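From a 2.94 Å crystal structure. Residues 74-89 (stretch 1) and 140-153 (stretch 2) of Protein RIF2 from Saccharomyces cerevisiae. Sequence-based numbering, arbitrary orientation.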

ATOM      1  N   LEU A  74      -9.899  -7.950 -10.942  1.00117.98           N
ATOM      2  CA  LEU A  74     -10.835  -9.028 -10.580  1.00121.48           C
ATOM      3  C   LEU A  74     -11.374  -9.756 -11.831  1.00124.24           C
ATOM      4  O   LEU A  74     -11.695 -10.943 -11.749  1.00127.33           O
ATOM      5  CB  LEU A  74     -12.001  -8.446  -9.745  1.00122.04           C
ATOM      6  CG  LEU A  74     -13.099  -9.399  -9.266  1.00130.80           C
ATOM      7  CD1 LEU A  74     -13.481  -9.104  -7.843  1.00134.32           C
ATOM      8  CD2 LEU A  74     -14.324  -9.348 -10.185  1.00130.67           C
ATOM      9  N   VAL A  75     -11.498  -9.021 -12.968  1.00116.21           N
ATOM     10  CA  VAL A  75     -11.999  -9.507 -14.265  1.00113.72           C
ATOM     11  C   VAL A  75     -11.119 -10.653 -14.795  1.00118.25           C
ATOM     12  O   VAL A  75      -9.907 -10.473 -14.980  1.00116.31           O
ATOM     13  CB  VAL A  75     -12.176  -8.355 -15.299  1.00111.80           C
ATOM     14  CG1 VAL A  75     -12.774  -8.873 -16.610  1.00110.43           C
ATOM     15  CG2 VAL A  75     -13.041  -7.229 -14.727  1.00110.26           C
ATOM     16  N   ASP A  76     -11.749 -11.829 -15.009  1.00117.62           N
ATOM     17  CA  ASP A  76     -11.116 -13.074 -15.479  1.00120.41           C
ATOM     18  C   ASP A  76     -11.109 -13.226 -17.037  1.00118.91           C
ATOM     19  O   ASP A  76     -10.980 -14.346 -17.567  1.00122.03           O
ATOM     20  CB  ASP A  76     -11.780 -14.291 -14.783  1.00128.57           C
ATOM     21  CG  ASP A  76     -13.193 -14.630 -15.259  1.00142.91           C
ATOM     22  OD1 ASP A  76     -13.938 -13.692 -15.653  1.00140.11           O
ATOM     23  OD2 ASP A  76     -13.557 -15.829 -15.235  1.00153.84           O
ATOM     24  N   ILE A  77     -11.231 -12.082 -17.745  1.00105.96           N
ATOM     25  CA  ILE A  77     -11.283 -11.938 -19.200  1.00100.27           C
ATOM     26  C   ILE A  77     -10.271 -10.865 -19.596  1.00 96.65           C
ATOM     27  O   ILE A  77      -9.961 -10.008 -18.769  1.00 96.86           O
ATOM     28  CB  ILE A  77     -12.763 -11.587 -19.547  1.00101.84           C
ATOM     29  CG1 ILE A  77     -13.506 -12.813 -20.124  1.00105.04           C
ATOM     30  CG2 ILE A  77     -12.947 -10.335 -20.419  1.00 97.75           C
ATOM     31  CD1 ILE A  77     -13.957 -13.944 -19.059  1.00113.57           C
ATOM     32  N   ASN A  78      -9.730 -10.910 -20.821  1.00 87.63           N
ATOM     33  CA  ASN A  78      -8.761  -9.901 -21.259  1.00 84.01           C
ATOM     34  C   ASN A  78      -9.310  -8.462 -21.198  1.00 84.85           C
ATOM     35  O   ASN A  78     -10.423  -8.188 -21.652  1.00 83.95           O
ATOM     36  CB  ASN A  78      -8.216 -10.223 -22.628  1.00 81.67           C
ATOM     37  CG  ASN A  78      -7.173  -9.262 -23.100  1.00107.48           C
ATOM     38  OD1 ASN A  78      -7.474  -8.271 -23.777  1.00101.01           O
ATOM     39  ND2 ASN A  78      -5.919  -9.573 -22.810  1.00107.69           N
ATOM     40  N   VAL A  79      -8.532  -7.559 -20.573  1.00 79.54           N
ATOM     41  CA  VAL A  79      -8.851  -6.141 -20.388  1.00 74.45           C
ATOM     42  C   VAL A  79      -7.760  -5.355 -21.096  1.00 78.64           C
ATOM     43  O   VAL A  79      -6.590  -5.682 -20.945  1.00 80.20           O
ATOM     44  CB  VAL A  79      -9.002  -5.739 -18.895  1.00 76.07           C
ATOM     45  CG1 VAL A  79      -9.397  -4.280 -18.763  1.00 73.65           C
ATOM     46  CG2 VAL A  79     -10.013  -6.626 -18.169  1.00 76.53           C
ATOM     47  N   VAL A  80      -8.163  -4.391 -21.941  1.00 75.24           N
ATOM     48  CA  VAL A  80      -7.326  -3.489 -22.746  1.00 75.24           C
ATOM     49  C   VAL A  80      -7.670  -2.068 -22.295  1.00 81.27           C
ATOM     50  O   VAL A  80      -8.811  -1.813 -21.899  1.00 80.68           O
ATOM     51  CB  VAL A  80      -7.549  -3.716 -24.272  1.00 78.13           C
ATOM     52  CG1 VAL A  80      -7.290  -2.464 -25.106  1.00 77.30           C
ATOM     53  CG2 VAL A  80      -6.701  -4.873 -24.778  1.00 80.65           C
ATOM     54  N   ILE A  81      -6.673  -1.170 -22.297  1.00 79.76           N
ATOM     55  CA  ILE A  81      -6.857   0.208 -21.882  1.00 79.19           C
ATOM     56  C   ILE A  81      -6.540   1.134 -23.030  1.00 83.67           C
ATOM     57  O   ILE A  81      -5.482   1.009 -23.658  1.00 85.72           O
ATOM     58  CB  ILE A  81      -5.977   0.561 -20.651  1.00 84.34           C
ATOM     59  CG1 ILE A  81      -5.931  -0.604 -19.569  1.00 86.66           C
ATOM     60  CG2 ILE A  81      -6.374   1.924 -20.045  1.00 83.01           C
ATOM     61  CD1 ILE A  81      -7.266  -1.102 -18.847  1.00 93.29           C
ATOM     62  N   ILE A  82      -7.450   2.087 -23.284  1.00 78.15           N
ATOM     63  CA  ILE A  82      -7.263   3.122 -24.287  1.00 78.88           C
ATOM     64  C   ILE A  82      -7.539   4.456 -23.622  1.00 84.30           C
ATOM     65  O   ILE A  82      -8.595   4.637 -23.019  1.00 81.09           O
ATOM     66  CB  ILE A  82      -8.022   2.864 -25.614  1.00 82.12           C
ATOM     67  CG1 ILE A  82      -7.282   1.789 -26.443  1.00 84.12           C
ATOM     68  CG2 ILE A  82      -8.138   4.143 -26.439  1.00 84.29           C
ATOM     69  CD1 ILE A  82      -8.109   0.780 -27.041  1.00 87.05           C
ATOM     70  N   GLU A  83      -6.532   5.347 -23.641  1.00 85.53           N
ATOM     71  CA  GLU A  83      -6.632   6.674 -23.053  1.00 86.11           C
ATOM     72  C   GLU A  83      -7.029   7.628 -24.174  1.00 95.85           C
ATOM     73  O   GLU A  83      -6.257   7.862 -25.113  1.00100.03           O
ATOM     74  CB  GLU A  83      -5.310   7.058 -22.405  1.00 89.17           C
ATOM     75  CG  GLU A  83      -4.938   6.170 -21.232  1.00 96.45           C
ATOM     76  CD  GLU A  83      -3.516   6.400 -20.766  1.00115.09           C
ATOM     77  OE1 GLU A  83      -2.583   5.868 -21.412  1.00101.03           O
ATOM     78  OE2 GLU A  83      -3.332   7.157 -19.785  1.00112.81           O
ATOM     79  N   MET A  84      -8.273   8.116 -24.112  1.00 92.22           N
ATOM     80  CA  MET A  84      -8.889   8.948 -25.148  1.00 94.41           C
ATOM     81  C   MET A  84      -8.554  10.442 -25.081  1.00103.63           C
ATOM     82  O   MET A  84      -8.907  11.188 -26.002  1.00105.70           O
ATOM     83  CB  MET A  84     -10.414   8.733 -25.142  1.00 94.74           C
ATOM     84  CG  MET A  84     -10.825   7.359 -25.637  1.00 96.26           C
ATOM     85  SD  MET A  84     -10.065   6.940 -27.217  1.00102.04           S
ATOM     86  CE  MET A  84     -10.892   8.110 -28.283  1.00102.60           C
ATOM     87  N   ASN A  85      -7.876  10.868 -24.001  1.00102.41           N
ATOM     88  CA  ASN A  85      -7.484  12.256 -23.751  1.00105.35           C
ATOM     89  C   ASN A  85      -6.663  12.859 -24.864  1.00119.02           C
ATOM     90  O   ASN A  85      -7.054  13.890 -25.423  1.00121.39           O
ATOM     91  CB  ASN A  85      -6.764  12.363 -22.437  1.00 98.74           C
ATOM     92  CG  ASN A  85      -7.729  12.265 -21.316  1.00111.92           C
ATOM     93  OD1 ASN A  85      -8.430  13.233 -21.023  1.00 96.89           O
ATOM     94  ND2 ASN A  85      -7.856  11.063 -20.741  1.00104.84           N
ATOM     95  N   ASP A  86      -5.554  12.184 -25.219  1.00121.02           N
ATOM     96  CA  ASP A  86      -4.654  12.622 -26.279  1.00128.10           C
ATOM     97  C   ASP A  86      -5.350  12.699 -27.649  1.00135.98           C
ATOM     98  O   ASP A  86      -5.038  13.590 -28.431  1.00141.05           O
ATOM     99  CB  ASP A  86      -3.405  11.725 -26.334  1.00132.28           C
ATOM    100  CG  ASP A  86      -2.173  12.432 -26.875  1.00155.28           C
ATOM    101  OD1 ASP A  86      -1.709  13.408 -26.225  1.00158.50           O
ATOM    102  OD2 ASP A  86      -1.660  12.003 -27.939  1.00166.10           O
ATOM    103  N   TYR A  87      -6.337  11.820 -27.891  1.00129.94           N
ATOM    104  CA  TYR A  87      -7.090  11.706 -29.140  1.00132.08           C
ATOM    105  C   TYR A  87      -8.096  12.834 -29.465  1.00137.26           C
ATOM    106  O   TYR A  87      -8.045  13.383 -30.569  1.00141.74           O
ATOM    107  CB  TYR A  87      -7.830  10.355 -29.173  1.00129.87           C
ATOM    108  CG  TYR A  87      -8.214   9.943 -30.571  1.00135.14           C
ATOM    109  CD1 TYR A  87      -7.290   9.339 -31.417  1.00139.06           C
ATOM    110  CD2 TYR A  87      -9.486  10.211 -31.075  1.00137.90           C
ATOM    111  CE1 TYR A  87      -7.621   9.001 -32.725  1.00143.32           C
ATOM    112  CE2 TYR A  87      -9.834   9.863 -32.379  1.00141.53           C
ATOM    113  CZ  TYR A  87      -8.893   9.266 -33.199  1.00151.02           C
ATOM    114  OH  TYR A  87      -9.199   8.931 -34.486  1.00156.36           O
ATOM    115  N   LEU A  88      -9.040  13.122 -28.540  1.00129.88           N
ATOM    116  CA  LEU A  88     -10.177  14.036 -28.729  1.00130.98           C
ATOM    117  C   LEU A  88      -9.946  15.527 -28.444  1.00137.73           C
ATOM    118  O   LEU A  88     -10.395  16.355 -29.245  1.00142.15           O
ATOM    119  CB  LEU A  88     -11.379  13.555 -27.894  1.00126.58           C
ATOM    120  CG  LEU A  88     -11.693  12.057 -27.909  1.00126.88           C
ATOM    121  CD1 LEU A  88     -12.559  11.690 -26.748  1.00125.09           C
ATOM    122  CD2 LEU A  88     -12.375  11.645 -29.193  1.00129.60           C
ATOM    123  N   MET A  89      -9.313  15.876 -27.295  1.00131.72           N
ATOM    124  CA  MET A  89      -9.072  17.262 -26.857  1.00133.70           C
ATOM    125  C   MET A  89      -8.310  18.124 -27.883  1.00145.24           C
ATOM    126  O   MET A  89      -8.501  19.343 -27.905  1.00149.58           O
ATOM    127  CB  MET A  89      -8.385  17.294 -25.489  1.00132.17           C
ATOM    128  N   ASP A 140      -4.316 -12.695 -28.746  1.00114.29           N
ATOM    129  CA  ASP A 140      -4.889 -14.045 -28.714  1.00115.14           C
ATOM    130  C   ASP A 140      -4.739 -14.629 -27.288  1.00118.56           C
ATOM    131  O   ASP A 140      -4.092 -15.662 -27.060  1.00122.13           O
ATOM    132  CB  ASP A 140      -4.311 -14.930 -29.839  1.00121.31           C
ATOM    133  CG  ASP A 140      -4.512 -14.359 -31.240  1.00136.59           C
ATOM    134  OD1 ASP A 140      -5.693 -14.185 -31.658  1.00134.28           O
ATOM    135  OD2 ASP A 140      -3.498 -14.094 -31.922  1.00148.32           O
ATOM    136  N   GLU A 141      -5.341 -13.900 -26.329  1.00110.43           N
ATOM    137  CA  GLU A 141      -5.348 -14.156 -24.897  1.00111.10           C
ATOM    138  C   GLU A 141      -6.596 -14.927 -24.486  1.00112.46           C
ATOM    139  O   GLU A 141      -6.476 -15.924 -23.766  1.00116.44           O
ATOM    140  CB  GLU A 141      -5.278 -12.825 -24.118  1.00110.11           C
ATOM    141  CG  GLU A 141      -3.938 -12.121 -24.206  1.00124.98           C
ATOM    142  CD  GLU A 141      -3.029 -12.440 -23.042  1.00157.32           C
ATOM    143  OE1 GLU A 141      -3.134 -11.742 -22.006  1.00156.58           O
ATOM    144  OE2 GLU A 141      -2.245 -13.413 -23.147  1.00151.88           O
ATOM    145  N   SER A 142      -7.794 -14.428 -24.901  1.00101.55           N
ATOM    146  CA  SER A 142      -9.116 -15.000 -24.606  1.00 98.35           C
ATOM    147  C   SER A 142     -10.079 -14.653 -25.718  1.00 93.50           C
ATOM    148  O   SER A 142      -9.763 -13.788 -26.523  1.00 91.88           O
ATOM    149  CB  SER A 142      -9.640 -14.525 -23.245  1.00 99.50           C
ATOM    150  OG  SER A 142      -9.780 -13.119 -23.147  1.00 96.63           O
ATOM    151  N   ILE A 143     -11.221 -15.353 -25.802  1.00 86.71           N
ATOM    152  CA  ILE A 143     -12.242 -15.136 -26.832  1.00 83.67           C
ATOM    153  C   ILE A 143     -12.932 -13.801 -26.579  1.00 86.39           C
ATOM    154  O   ILE A 143     -13.163 -13.036 -27.527  1.00 84.90           O
ATOM    155  CB  ILE A 143     -13.240 -16.324 -26.919  1.00 88.02           C
ATOM    156  CG1 ILE A 143     -12.631 -17.505 -27.674  1.00 89.70           C
ATOM    157  CG2 ILE A 143     -14.573 -15.909 -27.550  1.00 87.74           C
ATOM    158  CD1 ILE A 143     -13.308 -18.777 -27.398  1.00 97.73           C
ATOM    159  N   ASP A 144     -13.236 -13.527 -25.300  1.00 83.05           N
ATOM    160  CA  ASP A 144     -13.886 -12.294 -24.870  1.00 81.25           C
ATOM    161  C   ASP A 144     -12.847 -11.234 -24.476  1.00 84.20           C
ATOM    162  O   ASP A 144     -11.822 -11.570 -23.888  1.00 85.74           O
ATOM    163  CB  ASP A 144     -14.836 -12.579 -23.697  1.00 85.08           C
ATOM    164  CG  ASP A 144     -15.946 -13.564 -24.006  1.00 94.76           C
ATOM    165  OD1 ASP A 144     -16.757 -13.280 -24.920  1.00 92.98           O
ATOM    166  OD2 ASP A 144     -16.033 -14.600 -23.305  1.00102.94           O
ATOM    167  N   HIS A 145     -13.111  -9.967 -24.787  1.00 76.22           N
ATOM    168  CA  HIS A 145     -12.222  -8.851 -24.465  1.00 74.62           C
ATOM    169  C   HIS A 145     -13.037  -7.708 -23.924  1.00 81.05           C
ATOM    170  O   HIS A 145     -14.220  -7.609 -24.229  1.00 82.34           O
ATOM    171  CB  HIS A 145     -11.472  -8.353 -25.714  1.00 74.70           C
ATOM    172  CG  HIS A 145     -10.771  -9.431 -26.469  1.00 79.66           C
ATOM    173  ND1 HIS A 145      -9.461  -9.768 -26.188  1.00 81.93           N
ATOM    174  CD2 HIS A 145     -11.242 -10.248 -27.444  1.00 82.94           C
ATOM    175  CE1 HIS A 145      -9.164 -10.756 -27.020  1.00 83.56           C
ATOM    176  NE2 HIS A 145     -10.211 -11.084 -27.797  1.00 84.32           N
ATOM    177  N   ILE A 146     -12.405  -6.837 -23.126  1.00 78.28           N
ATOM    178  CA  ILE A 146     -13.006  -5.634 -22.562  1.00 77.20           C
ATOM    179  C   ILE A 146     -12.049  -4.502 -22.858  1.00 79.99           C
ATOM    180  O   ILE A 146     -10.869  -4.562 -22.492  1.00 79.47           O
ATOM    181  CB  ILE A 146     -13.343  -5.743 -21.052  1.00 81.47           C
ATOM    182  CG1 ILE A 146     -14.574  -6.642 -20.815  1.00 84.55           C
ATOM    183  CG2 ILE A 146     -13.571  -4.351 -20.444  1.00 82.06           C
ATOM    184  CD1 ILE A 146     -14.824  -7.049 -19.315  1.00 90.97           C
ATOM    185  N   VAL A 147     -12.557  -3.489 -23.548  1.00 75.40           N
ATOM    186  CA  VAL A 147     -11.814  -2.298 -23.890  1.00 73.90           C
ATOM    187  C   VAL A 147     -12.263  -1.248 -22.907  1.00 80.97           C
ATOM    188  O   VAL A 147     -13.463  -0.982 -22.822  1.00 83.43           O
ATOM    189  CB  VAL A 147     -12.125  -1.837 -25.311  1.00 77.15           C
ATOM    190  CG1 VAL A 147     -10.958  -1.066 -25.879  1.00 77.23           C
ATOM    191  CG2 VAL A 147     -12.469  -3.007 -26.199  1.00 77.92           C
ATOM    192  N   TYR A 148     -11.330  -0.669 -22.148  1.00 76.40           N
ATOM    193  CA  TYR A 148     -11.648   0.380 -21.202  1.00 75.64           C
ATOM    194  C   TYR A 148     -11.069   1.637 -21.759  1.00 77.32           C
ATOM    195  O   TYR A 148      -9.848   1.769 -21.839  1.00 77.06           O
ATOM    196  CB  TYR A 148     -11.162   0.055 -19.766  1.00 78.19           C
ATOM    197  CG  TYR A 148     -10.749   1.250 -18.924  1.00 82.75           C
ATOM    198  CD1 TYR A 148     -11.632   2.307 -18.681  1.00 85.47           C
ATOM    199  CD2 TYR A 148      -9.484   1.317 -18.350  1.00 84.28           C
ATOM    200  CE1 TYR A 148     -11.244   3.417 -17.923  1.00 86.61           C
ATOM    201  CE2 TYR A 148      -9.096   2.406 -17.567  1.00 85.67           C
ATOM    202  CZ  TYR A 148      -9.977   3.455 -17.354  1.00 94.92           C
ATOM    203  OH  TYR A 148      -9.580   4.513 -16.566  1.00 99.36           O
ATOM    204  N   PHE A 149     -11.963   2.530 -22.216  1.00 73.63           N
ATOM    205  CA  PHE A 149     -11.645   3.842 -22.775  1.00 73.21           C
ATOM    206  C   PHE A 149     -11.731   4.826 -21.634  1.00 76.78           C
ATOM    207  O   PHE A 149     -12.737   4.862 -20.928  1.00 76.81           O
ATOM    208  CB  PHE A 149     -12.631   4.230 -23.875  1.00 76.04           C
ATOM    209  CG  PHE A 149     -12.685   3.312 -25.074  1.00 78.28           C
ATOM    210  CD1 PHE A 149     -11.860   3.527 -26.174  1.00 81.49           C
ATOM    211  CD2 PHE A 149     -13.613   2.270 -25.133  1.00 79.67           C
ATOM    212  CE1 PHE A 149     -11.937   2.697 -27.296  1.00 82.78           C
ATOM    213  CE2 PHE A 149     -13.669   1.426 -26.245  1.00 82.39           C
ATOM    214  CZ  PHE A 149     -12.845   1.658 -27.326  1.00 81.38           C
ATOM    215  N   LYS A 150     -10.675   5.604 -21.429  1.00 73.72           N
ATOM    216  CA  LYS A 150     -10.609   6.554 -20.327  1.00 73.93           C
ATOM    217  C   LYS A 150     -10.496   7.963 -20.863  1.00 79.47           C
ATOM    218  O   LYS A 150      -9.630   8.232 -21.700  1.00 81.38           O
ATOM    219  CB  LYS A 150      -9.418   6.190 -19.411  1.00 76.45           C
ATOM    220  CG  LYS A 150      -9.011   7.240 -18.385  1.00 92.99           C
ATOM    221  CD  LYS A 150      -7.503   7.220 -18.200  1.00103.54           C
ATOM    222  CE  LYS A 150      -7.045   8.142 -17.101  1.00111.26           C
ATOM    223  NZ  LYS A 150      -7.259   7.562 -15.744  1.00111.87           N
ATOM    224  N   PHE A 151     -11.368   8.863 -20.382  1.00 75.44           N
ATOM    225  CA  PHE A 151     -11.357  10.267 -20.782  1.00 77.15           C
ATOM    226  C   PHE A 151     -11.447  11.133 -19.539  1.00 80.76           C
ATOM    227  O   PHE A 151     -12.313  10.912 -18.701  1.00 79.89           O
ATOM    228  CB  PHE A 151     -12.479  10.585 -21.790  1.00 80.71           C
ATOM    229  CG  PHE A 151     -12.427  12.008 -22.291  1.00 85.62           C
ATOM    230  CD1 PHE A 151     -11.423  12.422 -23.163  1.00 90.75           C
ATOM    231  CD2 PHE A 151     -13.354  12.948 -21.859  1.00 89.30           C
ATOM    232  CE1 PHE A 151     -11.359  13.748 -23.603  1.00 94.33           C
ATOM    233  CE2 PHE A 151     -13.283  14.276 -22.293  1.00 94.88           C
ATOM    234  CZ  PHE A 151     -12.281  14.666 -23.155  1.00 94.51           C
ATOM    235  N   GLU A 152     -10.538  12.096 -19.406  1.00 78.61           N
ATOM    236  CA  GLU A 152     -10.452  12.960 -18.239  1.00 79.62           C
ATOM    237  C   GLU A 152     -10.540  14.456 -18.634  1.00 88.90           C
ATOM    238  O   GLU A 152      -9.666  14.980 -19.336  1.00 89.90           O
ATOM    239  CB  GLU A 152      -9.182  12.597 -17.436  1.00 80.31           C
ATOM    240  CG  GLU A 152      -8.738  13.601 -16.378  1.00 96.17           C
ATOM    241  CD  GLU A 152      -7.748  14.639 -16.880  1.00122.83           C
ATOM    242  OE1 GLU A 152      -6.651  14.238 -17.338  1.00124.25           O
ATOM    243  OE2 GLU A 152      -8.088  15.846 -16.864  1.00110.83           O
ATOM    244  N   GLN A 153     -11.607  15.130 -18.173  1.00 88.03           N
ATOM    245  CA  GLN A 153     -11.877  16.541 -18.441  1.00 92.01           C
ATOM    246  C   GLN A 153     -12.014  17.267 -17.082  1.00 97.75           C
ATOM    247  O   GLN A 153     -13.100  17.764 -16.748  1.00100.76           O
ATOM    248  CB  GLN A 153     -13.168  16.653 -19.301  1.00 94.92           C
TER

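This contact is a pair of neighbouring parallel β-strands, zipped together by an unbroken backbone ladder, with mostly apolar side chains filling in on both faces and a polar hook at the N-terminal end.

The strands run the same way, 23° apart, in a simple register: Val-79 lies beside Ile-146, Val-80 beside Val-147, and so on to Glu-83 beside Lys-150. In a parallel pair, each strand bonds to the other through alternate residues, here Val-80 and Ile-82 on one strand and Ile-146 and Tyr-148 on the other. Val-80 N donates to Ile-146 O and Val-80 O accepts from Tyr-148 N, both at 2.8 Å; Ile-82 N donates to Tyr-148 O and Ile-82 O accepts from Lys-150 N, again both at 2.8 Å. The ladder begins with Ile-146 N to Asn-78 O (2.8 Å) and ends with Met-84 N to Lys-150 O (2.8 Å). Alpha carbons support the same carbonyls: Phe-149 CA lies 3.2 Å from Ile-82 O.

Before the strands settle into register, Ser-142 ties the ends together. Ser-142 OG accepts from Asn-78 N at 3.2 Å and donates to Asp-144 O at 2.7 Å, so one hydroxyl links the incoming strand to the turn leading into its partner. Alongside, His-145 ND1 makes a weak but nearly straight hydrogen bond to Asn-78 OD1 (3.5 Å), which approaches the imidazole edge.

Because side chains alternate, each face has its own character. On the face of Val-80, Ile-82, Val-147 and Phe-149, apolar side chains pack together: Ile-82 CD1 reaches back to Val-147 CG1 at 3.6 Å, while Ile-82 CG2 meets Phe-149 CD1 at 3.8 Å. One isoleucine thus touches two successive residues of the neighbouring strand on this face. The other face carries Val-79, Ile-81, Ile-146 and Tyr-148. Ile-81 CD1 presses against the edge of the tyrosine ring, 3.3 Å from Tyr-148 CD2, and Ile-146 CD1 collects Val-75 CG1 and Ile-77 CG2, each at 3.9 Å. Farther along this face, Glu-83 and Lys-150 meet through aliphatic parts, Glu-83 CG to Lys-150 CD at 4.1 Å, while Glu-83 OE1 and Lys-150 NZ find hydrogen-bond partners elsewhere in the structure.

Past its strand, the first stretch turns into a short helix, and side chains from the turn and the helix meet phenylalanines of the second strand. Met-84 SD sits at the edge of the Phe-149 ring, 4.0 Å from Phe-149 CD1, and Leu-88 CD1 packs 3.8 Å from Phe-151 CD1, extending the apolar contact beyond the ladder.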